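Local coordinates for putative isochorismatase (Streptomyces avermitilis, PDB 3KL2), which is a putative isochorismatase, probably a cysteine hydrolase, whose own substrate and reaction are not established, at residues A59-V64 and T183-A188; I28-Y33 and I75-I80; A49-H54 and T189-H194; D152-G157 and R175-I180. One frame throughout, in Å; residues are numbered along the deposited sequence.

Contact 1: A59-V64 and T183-A188; sequences ANTVAV and TDCVAA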
loop_
_atom_site.group_PDB
_atom_site.type_symbol
_atom_site.label_atom_id
_atom_site.label_comp_id
_atom_site.label_asym_id
_atom_site.label_seq_id
_atom_site.Cartn_x
_atom_site.Cartn_y
_atom_site.Cartn_z
ATOM N N ALA A 59 -1.122 22.732 -24.513
ATOM C CA ALA A 59 -1.356 24.137 -24.201
ATOM C C ALA A 59 -2.301 24.282 -23.022
ATOM O O ALA A 59 -2.172 25.204 -22.209
ATOM C CB ALA A 59 -1.893 24.915 -25.441
ATOM N N ASN A 60 -3.265 23.384 -22.916
ATOM C CA ASN A 60 -4.260 23.518 -21.849
ATOM C C ASN A 60 -3.605 23.243 -20.479
ATOM O O ASN A 60 -3.938 23.856 -19.477
ATOM C CB ASN A 60 -5.425 22.535 -22.062
ATOM C CG ASN A 60 -6.321 22.893 -23.224
ATOM O OD1 ASN A 60 -6.639 24.059 -23.460
ATOM N ND2 ASN A 60 -6.774 21.866 -23.937
ATOM N N THR A 61 -2.685 22.298 -20.455
ATOM C CA THR A 61 -1.987 21.971 -19.217
ATOM C C THR A 61 -1.155 23.170 -18.780
ATOM O O THR A 61 -1.173 23.546 -17.600
ATOM C CB THR A 61 -1.090 20.728 -19.369
ATOM O OG1 THR A 61 -1.864 19.648 -19.900
ATOM C CG2 THR A 61 -0.519 20.307 -18.012
ATOM N N VAL A 62 -0.476 23.794 -19.752
ATOM C CA VAL A 62 0.363 24.974 -19.483
ATOM C C VAL A 62 -0.473 26.046 -18.824
ATOM O O VAL A 62 -0.101 26.551 -17.792
ATOM C CB VAL A 62 1.068 25.493 -20.736
ATOM C CG1 VAL A 62 1.804 26.819 -20.449
ATOM C CG2 VAL A 62 2.039 24.446 -21.239
ATOM N N ALA A 63 -1.630 26.351 -19.393
ATOM C CA ALA A 63 -2.504 27.351 -18.817
ATOM C C ALA A 63 -2.987 26.975 -17.399
ATOM O O ALA A 63 -3.309 27.860 -16.594
ATOM C CB ALA A 63 -3.687 27.600 -19.731
ATOM N N VAL A 64 -3.052 25.687 -17.079
ATOM C CA VAL A 64 -3.541 25.292 -15.767
ATOM C C VAL A 64 -2.390 25.367 -14.768
ATOM O O VAL A 64 -2.577 25.723 -13.595
ATOM C CB VAL A 64 -4.165 23.878 -15.745
ATOM C CG1 VAL A 64 -4.487 23.479 -14.312
ATOM C CG2 VAL A 64 -5.433 23.798 -16.600
ATOM N N THR A 183 -10.274 16.838 -18.071
ATOM C CA THR A 183 -10.780 16.135 -19.263
ATOM C C THR A 183 -10.101 16.588 -20.549
ATOM O O THR A 183 -9.907 15.769 -21.438
ATOM C CB THR A 183 -12.315 16.292 -19.414
ATOM O OG1 THR A 183 -12.659 17.694 -19.495
ATOM C CG2 THR A 183 -13.035 15.639 -18.207
ATOM N N ASP A 184 -9.715 17.864 -20.634
ATOM C CA ASP A 184 -8.976 18.375 -21.798
ATOM C C ASP A 184 -7.467 18.568 -21.549
ATOM O O ASP A 184 -6.843 19.354 -22.258
ATOM C CB ASP A 184 -9.609 19.675 -22.384
ATOM C CG ASP A 184 -9.673 20.817 -21.375
ATOM O OD1 ASP A 184 -9.282 20.573 -20.226
ATOM O OD2 ASP A 184 -10.131 21.948 -21.704
ATOM N N CYS A 185 -6.878 17.867 -20.574
ATOM C CA CYS A 185 -5.400 17.851 -20.389
ATOM C C CYS A 185 -4.875 16.436 -20.301
ATOM O O CYS A 185 -3.897 16.156 -19.626
ATOM C CB CYS A 185 -4.989 18.610 -19.144
ATOM S SG CYS A 185 -5.396 20.319 -19.144
ATOM N N VAL A 186 -5.538 15.523 -20.976
ATOM C CA VAL A 186 -5.076 14.158 -21.023
ATOM C C VAL A 186 -5.141 13.651 -22.456
ATOM O O VAL A 186 -5.862 14.231 -23.264
ATOM C CB VAL A 186 -5.905 13.243 -20.091
ATOM C CG1 VAL A 186 -5.742 13.692 -18.623
ATOM C CG2 VAL A 186 -7.329 13.199 -20.525
ATOM N N ALA A 187 -4.401 12.587 -22.762
ATOM C CA ALA A 187 -4.391 11.999 -24.092
ATOM C C ALA A 187 -4.116 10.500 -24.034
ATOM O O ALA A 187 -3.570 9.985 -23.054
ATOM C CB ALA A 187 -3.364 12.715 -25.033
ATOM N N ALA A 188 -4.524 9.817 -25.106
ATOM C CA ALA A 188 -4.408 8.393 -25.229
ATOM C C ALA A 188 -3.976 8.056 -26.635
ATOM O O ALA A 188 -3.759 8.937 -27.461
ATOM C CB ALA A 188 -5.740 7.754 -24.948
#

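Contact 2: I28-Y33 and I75-I80; sequences IVLIEY and IMHAPI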
loop_
_atom_site.group_PDB
_atom_site.type_symbol
_atom_site.label_atom_id
_atom_site.label_comp_id
_atom_site.label_asym_id
_atom_site.label_seq_id
_atom_site.Cartn_x
_atom_site.Cartn_y
_atom_site.Cartn_z
ATOM N N ILE A 28 -1.443 19.866 -8.204
ATOM C CA ILE A 28 -1.619 19.528 -9.602
ATOM C C ILE A 28 -0.629 18.389 -9.768
ATOM O O ILE A 28 0.479 18.491 -9.292
ATOM C CB ILE A 28 -1.310 20.736 -10.540
ATOM C CG1 ILE A 28 -2.135 21.984 -10.141
ATOM C CG2 ILE A 28 -1.584 20.382 -12.002
ATOM C CD1 ILE A 28 -3.671 21.854 -10.383
ATOM N N VAL A 29 -1.039 17.278 -10.355
ATOM C CA VAL A 29 -0.167 16.131 -10.549
ATOM C C VAL A 29 -0.136 15.824 -12.047
ATOM O O VAL A 29 -1.174 15.509 -12.633
ATOM C CB VAL A 29 -0.669 14.922 -9.753
ATOM C CG1 VAL A 29 0.281 13.786 -9.893
ATOM C CG2 VAL A 29 -0.903 15.319 -8.230
ATOM N N LEU A 30 1.051 15.956 -12.647
ATOM C CA LEU A 30 1.272 15.857 -14.094
ATOM C C LEU A 30 1.977 14.557 -14.473
ATOM O O LEU A 30 3.152 14.366 -14.162
ATOM C CB LEU A 30 2.150 17.018 -14.552
ATOM C CG LEU A 30 1.547 18.397 -14.262
ATOM C CD1 LEU A 30 2.515 19.516 -14.757
ATOM C CD2 LEU A 30 0.105 18.522 -14.889
ATOM N N ILE A 31 1.266 13.666 -15.151
ATOM C CA ILE A 31 1.758 12.323 -15.331
ATOM C C ILE A 31 2.386 12.230 -16.693
ATOM O O ILE A 31 1.696 12.376 -17.706
ATOM C CB ILE A 31 0.657 11.263 -15.232
ATOM C CG1 ILE A 31 -0.027 11.326 -13.866
ATOM C CG2 ILE A 31 1.251 9.852 -15.458
ATOM C CD1 ILE A 31 -1.168 10.307 -13.672
ATOM N N GLU A 32 3.686 11.957 -16.698
ATOM C CA GLU A 32 4.425 11.624 -17.902
ATOM C C GLU A 32 4.401 12.653 -19.039
ATOM O O GLU A 32 4.377 12.288 -20.227
ATOM C CB GLU A 32 3.976 10.253 -18.392
ATOM C CG GLU A 32 4.650 9.150 -17.558
ATOM C CD GLU A 32 3.796 7.943 -17.365
ATOM O OE1 GLU A 32 3.919 7.358 -16.269
ATOM O OE2 GLU A 32 3.000 7.613 -18.284
ATOM N N TYR A 33 4.486 13.938 -18.697
ATOM C CA TYR A 33 4.670 14.907 -19.741
ATOM C C TYR A 33 6.122 14.908 -20.201
ATOM O O TYR A 33 6.805 15.912 -20.045
ATOM C CB TYR A 33 4.264 16.270 -19.274
ATOM C CG TYR A 33 2.776 16.494 -19.157
ATOM C CD1 TYR A 33 2.062 17.156 -20.140
ATOM C CD2 TYR A 33 2.091 16.065 -18.031
ATOM C CE1 TYR A 33 0.681 17.405 -19.989
ATOM C CE2 TYR A 33 0.735 16.279 -17.890
ATOM C CZ TYR A 33 0.045 16.965 -18.860
ATOM O OH TYR A 33 -1.290 17.164 -18.645
ATOM N N ILE A 75 2.812 22.079 -7.805
ATOM C CA ILE A 75 2.823 21.361 -9.049
ATOM C C ILE A 75 3.733 20.166 -8.801
ATOM O O ILE A 75 4.847 20.350 -8.381
ATOM C CB ILE A 75 3.422 22.238 -10.153
ATOM C CG1 ILE A 75 2.735 23.631 -10.207
ATOM C CG2 ILE A 75 3.354 21.559 -11.470
ATOM C CD1 ILE A 75 1.194 23.645 -10.318
ATOM N N MET A 76 3.257 18.949 -9.052
ATOM C CA MET A 76 4.039 17.721 -8.860
ATOM C C MET A 76 4.177 16.938 -10.178
ATOM O O MET A 76 3.173 16.554 -10.742
ATOM C CB MET A 76 3.307 16.844 -7.878
ATOM C CG MET A 76 3.180 17.460 -6.491
ATOM S SD MET A 76 2.580 16.297 -5.297
ATOM C CE MET A 76 2.474 17.441 -3.952
ATOM N N HIS A 77 5.404 16.683 -10.653
ATOM C CA HIS A 77 5.628 15.978 -11.921
ATOM C C HIS A 77 5.911 14.521 -11.665
ATOM O O HIS A 77 6.699 14.176 -10.792
ATOM C CB HIS A 77 6.858 16.549 -12.663
ATOM C CG HIS A 77 6.748 17.994 -13.059
ATOM N ND1 HIS A 77 6.118 18.406 -14.215
ATOM C CD2 HIS A 77 7.257 19.115 -12.486
ATOM C CE1 HIS A 77 6.229 19.720 -14.325
ATOM N NE2 HIS A 77 6.914 20.175 -13.290
ATOM N N ALA A 78 5.332 13.654 -12.488
ATOM C CA ALA A 78 5.439 12.221 -12.283
ATOM C C ALA A 78 5.894 11.594 -13.572
ATOM O O ALA A 78 5.097 11.063 -14.318
ATOM C CB ALA A 78 4.119 11.639 -11.809
ATOM N N PRO A 79 7.205 11.672 -13.850
ATOM C CA PRO A 79 7.777 11.060 -15.029
ATOM C C PRO A 79 8.047 9.608 -14.773
ATOM O O PRO A 79 8.240 9.217 -13.634
ATOM C CB PRO A 79 9.086 11.835 -15.220
ATOM C CG PRO A 79 9.543 12.122 -13.849
ATOM C CD PRO A 79 8.227 12.340 -13.040
ATOM N N ILE A 80 8.040 8.795 -15.808
ATOM C CA ILE A 80 8.425 7.396 -15.664
ATOM C C ILE A 80 9.795 7.237 -16.344
ATOM O O ILE A 80 10.001 7.806 -17.421
ATOM C CB ILE A 80 7.332 6.498 -16.276
ATOM C CG1 ILE A 80 7.625 5.017 -16.052
ATOM C CG2 ILE A 80 7.209 6.697 -17.755
ATOM C CD1 ILE A 80 6.702 4.089 -16.860
#

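Contact 3: A49-H54 and T189-H194; sequences ADVMQH and TSQEEH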
loop_
_atom_site.group_PDB
_atom_site.type_symbol
_atom_site.label_atom_id
_atom_site.label_comp_id
_atom_site.label_asym_id
_atom_site.label_seq_id
_atom_site.Cartn_x
_atom_site.Cartn_y
_atom_site.Cartn_z
ATOM N N ALA A 49 -0.426 11.545 -30.969
ATOM C CA ALA A 49 -0.445 12.779 -31.714
ATOM C C ALA A 49 -1.880 13.201 -32.027
ATOM O O ALA A 49 -2.243 14.359 -31.752
ATOM C CB ALA A 49 0.391 12.635 -33.018
ATOM N N ASP A 50 -2.699 12.288 -32.575
ATOM C CA ASP A 50 -4.053 12.700 -33.010
ATOM C C ASP A 50 -4.811 13.264 -31.810
ATOM O O ASP A 50 -5.404 14.351 -31.893
ATOM C CB ASP A 50 -4.868 11.582 -33.712
ATOM N N VAL A 51 -4.729 12.563 -30.682
ATOM C CA VAL A 51 -5.507 12.945 -29.502
ATOM C C VAL A 51 -4.911 14.166 -28.809
ATOM O O VAL A 51 -5.646 15.033 -28.347
ATOM C CB VAL A 51 -5.721 11.749 -28.567
ATOM C CG1 VAL A 51 -6.509 12.151 -27.322
ATOM C CG2 VAL A 51 -6.481 10.616 -29.330
ATOM N N MET A 52 -3.588 14.285 -28.779
ATOM C CA MET A 52 -2.987 15.543 -28.305
ATOM C C MET A 52 -3.549 16.727 -29.126
ATOM O O MET A 52 -4.039 17.707 -28.578
ATOM C CB MET A 52 -1.459 15.499 -28.421
ATOM C CG MET A 52 -0.743 14.729 -27.299
ATOM S SD MET A 52 1.052 14.724 -27.506
ATOM C CE MET A 52 1.269 16.500 -27.342
ATOM N N GLN A 53 -3.484 16.603 -30.450
ATOM C CA GLN A 53 -3.916 17.665 -31.370
ATOM C C GLN A 53 -5.409 17.953 -31.208
ATOM O O GLN A 53 -5.804 19.111 -31.072
ATOM C CB GLN A 53 -3.581 17.278 -32.818
ATOM C CG GLN A 53 -3.526 18.442 -33.816
ATOM C CD GLN A 53 -4.858 18.726 -34.542
ATOM O OE1 GLN A 53 -5.746 17.853 -34.670
ATOM N NE2 GLN A 53 -4.993 19.961 -35.035
ATOM N N HIS A 54 -6.227 16.904 -31.192
ATOM C CA HIS A 54 -7.673 17.070 -31.019
ATOM C C HIS A 54 -8.019 17.837 -29.729
ATOM O O HIS A 54 -8.853 18.745 -29.735
ATOM C CB HIS A 54 -8.405 15.717 -31.054
ATOM C CG HIS A 54 -9.899 15.849 -31.120
ATOM N ND1 HIS A 54 -10.725 15.603 -30.036
ATOM C CD2 HIS A 54 -10.715 16.216 -32.143
ATOM C CE1 HIS A 54 -11.984 15.793 -30.395
ATOM N NE2 HIS A 54 -12.005 16.175 -31.665
ATOM N N THR A 189 -3.873 6.762 -26.904
ATOM C CA THR A 189 -3.428 6.305 -28.187
ATOM C C THR A 189 -4.602 6.217 -29.180
ATOM O O THR A 189 -4.402 5.915 -30.337
ATOM C CB THR A 189 -2.718 4.928 -28.052
ATOM O OG1 THR A 189 -3.598 3.994 -27.412
ATOM C CG2 THR A 189 -1.452 5.049 -27.223
ATOM N N SER A 190 -5.825 6.451 -28.716
ATOM C CA SER A 190 -6.992 6.386 -29.572
ATOM C C SER A 190 -8.029 7.338 -29.034
ATOM O O SER A 190 -8.236 7.415 -27.843
ATOM C CB SER A 190 -7.553 4.955 -29.655
ATOM O OG SER A 190 -8.978 4.931 -29.578
ATOM N N GLN A 191 -8.672 8.061 -29.937
ATOM C CA GLN A 191 -9.749 8.976 -29.577
ATOM C C GLN A 191 -10.876 8.175 -28.930
ATOM O O GLN A 191 -11.464 8.624 -27.935
ATOM C CB GLN A 191 -10.276 9.725 -30.827
ATOM C CG GLN A 191 -11.225 10.887 -30.523
ATOM C CD GLN A 191 -10.514 12.090 -29.884
ATOM O OE1 GLN A 191 -11.077 12.805 -29.021
ATOM N NE2 GLN A 191 -9.261 12.300 -30.285
ATOM N N GLU A 192 -11.155 6.995 -29.500
ATOM C CA GLU A 192 -12.210 6.133 -29.006
ATOM C C GLU A 192 -11.874 5.704 -27.552
ATOM O O GLU A 192 -12.684 5.913 -26.652
ATOM C CB GLU A 192 -12.465 4.935 -29.964
ATOM N N GLU A 193 -10.673 5.168 -27.325
ATOM C CA GLU A 193 -10.220 4.794 -25.959
ATOM C C GLU A 193 -10.292 5.995 -25.013
ATOM O O GLU A 193 -10.756 5.884 -23.879
ATOM C CB GLU A 193 -8.792 4.229 -25.963
ATOM C CG GLU A 193 -8.602 2.957 -26.805
ATOM C CD GLU A 193 -7.197 2.271 -26.648
ATOM O OE1 GLU A 193 -6.343 2.728 -25.830
ATOM O OE2 GLU A 193 -6.981 1.244 -27.369
ATOM N N HIS A 194 -9.847 7.144 -25.492
ATOM C CA HIS A 194 -9.883 8.391 -24.729
ATOM C C HIS A 194 -11.282 8.797 -24.265
ATOM O O HIS A 194 -11.509 9.021 -23.080
ATOM C CB HIS A 194 -9.271 9.481 -25.609
ATOM C CG HIS A 194 -9.310 10.854 -25.025
ATOM N ND1 HIS A 194 -8.346 11.321 -24.154
ATOM C CD2 HIS A 194 -10.175 11.881 -25.227
ATOM C CE1 HIS A 194 -8.621 12.580 -23.844
ATOM N NE2 HIS A 194 -9.723 12.944 -24.480
#

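Contact 4: D152-G157 and R175-I180; sequences DTIVLG and RGFRVI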
loop_
_atom_site.group_PDB
_atom_site.type_symbol
_atom_site.label_atom_id
_atom_site.label_comp_id
_atom_site.label_asym_id
_atom_site.label_seq_id
_atom_site.Cartn_x
_atom_site.Cartn_y
_atom_site.Cartn_z
ATOM N N ASP A 152 -5.389 16.969 0.239
ATOM C CA ASP A 152 -6.477 16.027 0.092
ATOM C C ASP A 152 -7.273 16.270 -1.208
ATOM O O ASP A 152 -8.395 15.806 -1.331
ATOM C CB ASP A 152 -7.387 16.118 1.306
ATOM C CG ASP A 152 -8.082 17.445 1.391
ATOM O OD1 ASP A 152 -8.347 18.037 0.336
ATOM O OD2 ASP A 152 -8.362 17.907 2.501
ATOM N N THR A 153 -6.708 17.010 -2.154
ATOM C CA THR A 153 -7.317 17.167 -3.464
ATOM C C THR A 153 -6.243 17.170 -4.531
ATOM O O THR A 153 -5.443 18.090 -4.570
ATOM C CB THR A 153 -8.083 18.521 -3.590
ATOM O OG1 THR A 153 -9.144 18.563 -2.643
ATOM C CG2 THR A 153 -8.670 18.686 -4.982
ATOM N N ILE A 154 -6.265 16.192 -5.432
ATOM C CA ILE A 154 -5.279 16.141 -6.518
ATOM C C ILE A 154 -5.983 16.390 -7.864
ATOM O O ILE A 154 -7.030 15.794 -8.153
ATOM C CB ILE A 154 -4.453 14.783 -6.518
ATOM C CG1 ILE A 154 -5.349 13.552 -6.689
ATOM C CG2 ILE A 154 -3.732 14.611 -5.210
ATOM C CD1 ILE A 154 -4.576 12.149 -6.640
ATOM N N VAL A 155 -5.417 17.313 -8.655
ATOM C CA VAL A 155 -5.882 17.629 -10.000
ATOM C C VAL A 155 -4.971 16.942 -10.985
ATOM O O VAL A 155 -3.786 17.142 -10.942
ATOM C CB VAL A 155 -5.828 19.150 -10.268
ATOM C CG1 VAL A 155 -6.302 19.430 -11.650
ATOM C CG2 VAL A 155 -6.637 19.920 -9.214
ATOM N N LEU A 156 -5.521 16.112 -11.862
ATOM C CA LEU A 156 -4.713 15.147 -12.651
ATOM C C LEU A 156 -4.759 15.480 -14.093
ATOM O O LEU A 156 -5.835 15.812 -14.628
ATOM C CB LEU A 156 -5.269 13.747 -12.572
ATOM C CG LEU A 156 -5.001 12.900 -11.362
ATOM C CD1 LEU A 156 -5.553 11.520 -11.675
ATOM C CD2 LEU A 156 -3.451 12.841 -11.063
ATOM N N GLY A 157 -3.603 15.303 -14.722
ATOM C CA GLY A 157 -3.438 15.479 -16.129
ATOM C C GLY A 157 -2.326 14.571 -16.606
ATOM O O GLY A 157 -1.537 14.084 -15.779
ATOM N N ARG A 175 -7.843 5.935 -1.927
ATOM C CA ARG A 175 -7.079 6.417 -0.803
ATOM C C ARG A 175 -7.659 7.685 -0.253
ATOM O O ARG A 175 -7.017 8.317 0.534
ATOM C CB ARG A 175 -5.620 6.599 -1.196
ATOM C CG ARG A 175 -4.924 5.266 -1.290
ATOM C CD ARG A 175 -3.497 5.426 -1.639
ATOM N NE ARG A 175 -2.958 4.191 -2.149
ATOM C CZ ARG A 175 -1.671 3.888 -2.209
ATOM N NH1 ARG A 175 -0.759 4.727 -1.747
ATOM N NH2 ARG A 175 -1.303 2.740 -2.735
ATOM N N GLY A 176 -8.879 8.044 -0.650
ATOM C CA GLY A 176 -9.621 9.107 0.038
ATOM C C GLY A 176 -9.403 10.543 -0.437
ATOM O O GLY A 176 -10.058 11.463 0.066
ATOM N N PHE A 177 -8.525 10.731 -1.412
ATOM C CA PHE A 177 -8.351 12.001 -2.100
ATOM C C PHE A 177 -9.594 12.382 -2.889
ATOM O O PHE A 177 -10.293 11.543 -3.391
ATOM C CB PHE A 177 -7.129 11.940 -3.061
ATOM C CG PHE A 177 -5.810 11.694 -2.359
ATOM C CD1 PHE A 177 -5.183 12.705 -1.649
ATOM C CD2 PHE A 177 -5.209 10.458 -2.389
ATOM C CE1 PHE A 177 -3.997 12.508 -1.002
ATOM C CE2 PHE A 177 -3.993 10.252 -1.762
ATOM C CZ PHE A 177 -3.383 11.285 -1.077
ATOM N N ARG A 178 -9.894 13.668 -2.928
ATOM C CA ARG A 178 -10.802 14.212 -3.884
ATOM C C ARG A 178 -9.997 14.341 -5.189
ATOM O O ARG A 178 -9.177 15.266 -5.338
ATOM C CB ARG A 178 -11.291 15.591 -3.444
ATOM C CG ARG A 178 -12.121 16.229 -4.537
ATOM C CD ARG A 178 -12.815 17.462 -4.100
ATOM N NE ARG A 178 -11.891 18.521 -3.709
ATOM C CZ ARG A 178 -12.219 19.804 -3.676
ATOM N NH1 ARG A 178 -13.449 20.170 -3.994
ATOM N NH2 ARG A 178 -11.329 20.722 -3.339
ATOM N N VAL A 179 -10.193 13.395 -6.102
ATOM C CA VAL A 179 -9.541 13.450 -7.415
ATOM C C VAL A 179 -10.321 14.311 -8.423
ATOM O O VAL A 179 -11.505 14.139 -8.603
ATOM C CB VAL A 179 -9.397 12.038 -7.996
ATOM C CG1 VAL A 179 -8.510 12.067 -9.213
ATOM C CG2 VAL A 179 -8.847 11.081 -6.897
ATOM N N ILE A 180 -9.646 15.224 -9.081
ATOM C CA ILE A 180 -10.225 15.986 -10.180
ATOM C C ILE A 180 -9.415 15.587 -11.414
ATOM O O ILE A 180 -8.185 15.644 -11.381
ATOM C CB ILE A 180 -10.074 17.487 -9.942
ATOM C CG1 ILE A 180 -10.983 17.944 -8.812
ATOM C CG2 ILE A 180 -10.395 18.288 -11.193
ATOM C CD1 ILE A 180 -10.582 19.303 -8.285
#

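Contact 1: A59-V64 and T183-A188
Asn60 and Thr61, on one side of helix 57-71, meet the corner formed by Asp184 and Cys185, where strand 178-187 bends partway along its course. This pins a helix to the parallel sheet of the Rossmann-like alpha/beta/alpha fold of isochorismatase-type hydrolases. Asn60 ND2 donates to Asp184 O over 3.0 Å; the donor lies in the carbonyl plane with a C=O...N angle of 150°, although the acceptor sits 25° out of the amide plane. The amide also stacks on the carboxylate of Asp184, the two planes 24° apart and the side chains crossing at about a right angle. Next to this polar pair, Cys185 SG lies 3.7 Å from Asn60 CB, and Val64 CG2 makes a looser apolar contact with the same SG at 4.3 Å. An alanine in place of Asn60 would probably leave Asp184 O without this donor and open a gap beside the carboxylate, since the whole amide is removed. Further out, Asp184 OD2 is hydrogen-bonded to Ser211 OG at the start of helix 211-218, which also packs on Asn60 and Val64. The backbone of Cys185 bonds to Gly158 and ties the corner to the neighbouring strand. Thr61 OG1, bonded to Met57 O one helical turn back and to Tyr33 OH, also lies 3.4 Å from Cys185 CB.

Contact 2: I28-Y33 and I75-I80
Leu30 CD1 lies against the imidazole of His77, 3.7 Å from CE1, the two side chains running alongside each other and pointing the same way. The same methyl reaches Ile75 CG2 at 4.0 Å, so Leu30 spans two residues of the partner strand on the face it shares with Ile28, Ile75 and His77. Strands 26-31 and 75-78 are parallel neighbours in the central sheet of the Rossmann-like fold, with short axes 4.7 Å apart and inclined by 20°. Helix 57-71, the last of the helices between them in the chain, packs on this face through Ala68 and Thr61. Ala78, on the opposite face with Val29, Ile31 and Met76, makes its polar contacts through the backbone: its N donates to Leu30 O over 2.8 Å, and its own O accepts from Glu32 N over 2.9 Å. In that last bond the donor stands above the carbonyl plane, as Glu32 takes up left-handed backbone angles (58°/40°) where the strand ends. Its side chain crosses that of Ile80 at a slant. Glu32 CG sits 3.6 Å from Ile80 CG2 and OE1 3.5 Å from Ile80 CB, so a carboxylate is laid against a branched aliphatic side chain. OE1 finds its polar partner elsewhere, in a salt bridge with Lys131 NZ, while Cys164 of helix 164-174 touches the Glu32 side chain. Cysteine hydrolases of this family use an acid, a lysine and a cysteine in catalysis; the meeting of Glu32, Lys131 and Cys164 at the strand end is consistent with such a site, with Ile80 as its apolar flank.

Contact 3: A49-H54 and T189-H194
Val51 wedges its two methyls into the first turn of helix 191-205, and this is the tight part of the contact. CG1, anti to the backbone N (chi1 179°), sits over one face of the His194 imidazole in a CH-pi contact, 3.9 Å from the ring centroid and 17° off the normal, displaced toward the rim. CG2 presses on the backbone where that helix starts, 3.4 Å from Gln191 N and 3.6 Å from Ser190 C. The start itself is capped: Ser190 is the N-cap residue, and its OG accepts from Glu193 N over 2.8 Å in a nearly straight bond. His194 has its polar partner outside the pair of segments, ND1 being hydrogen-bonded to Thr161 OG1, a bond that helps hold the ring in place beneath the valine. Toward solvent the contact loosens. There the exposed His54 and the partly exposed Gln191 cross at about a right angle, the imidazole and amide planes 70° apart. The two side chains meet beside the valine; the Gln191 amide is probably turned over in the model, so its O and N cannot be told apart here. On the far side of the capped turn, Glu192 and Glu193 pack on Tyr200 of the second subunit. Inward, the pair of helices closes over the end of strand 178-187: Val51 and Met52 of helix 45-55 rest on Ala187, while His194 of helix 191-205 packs against Val186 and Ala188.

Contact 4: D152-G157 and R175-I180
Thr153 OG1 is gripped by two nitrogens of Arg178, NE at 2.9 Å and NH2 at 3.1 Å, and itself donates to Asp152 OD1 over 3.1 Å. The guanidinium comes side-on, with the hydroxyl oxygen only 5° out of its plane; a bend at chi3 (63°) brings NE round to the hydroxyl. NH2 has a second acceptor in Glu20 O. A valine in place of Thr153 would probably leave Arg178 NE and Asp152 OD1 without these partners and the guanidinium freer to turn. Further along the same face, Ile180 CD1 reaches Thr153 CG2 at 3.9 Å and Val155 CG2 at 4.1 Å. The two strands are parallel neighbours in a beta-alpha-beta unit, strand 153-159, helix 164-174 and strand 178-187, within the Rossmann-like sheet. Gly176, with positive phi, is the C-prime residue of the Schellman motif that ends the connecting helix and turns the chain into the second strand. From there the ladder runs from Arg178 N to Asp152 O as far as Leu156 N, which donates to Ile180 O over 2.7 Å. On the opposite face Ile154 CG1 meets Val179 CG2, and Leu156 CD1 lies 3.9 Å from Val179 CG1, with Met169 of helix 164-174 packed on both Leu156 and Val179. Tyr94 OH of the second subunit hydrogen-bonds to Phe177 O and Val179 N.

Contacts 2 and 4 belong to the same sheet, their centres 13 Å apart, and are stitched together between strands 26-31 and 153-159, where Val29 N lies 2.8 Å from Val155 O. Contact 1, centred about 12 Å from contact 2, meets it where Thr61 CG2 packs 3.7 Å from Leu30 CD2. It shares strand 178-187 with contact 4 and hands the chain on to contact 3, whose Val51 CB sits 3.6 Å from Ala188 O. Contacts 3 and 4, about 23 Å apart between centres, both reach the second subunit. Contact 2 holds Glu32, which with Lys131 and Cys164 is consistent with the catalytic group of cysteine hydrolases.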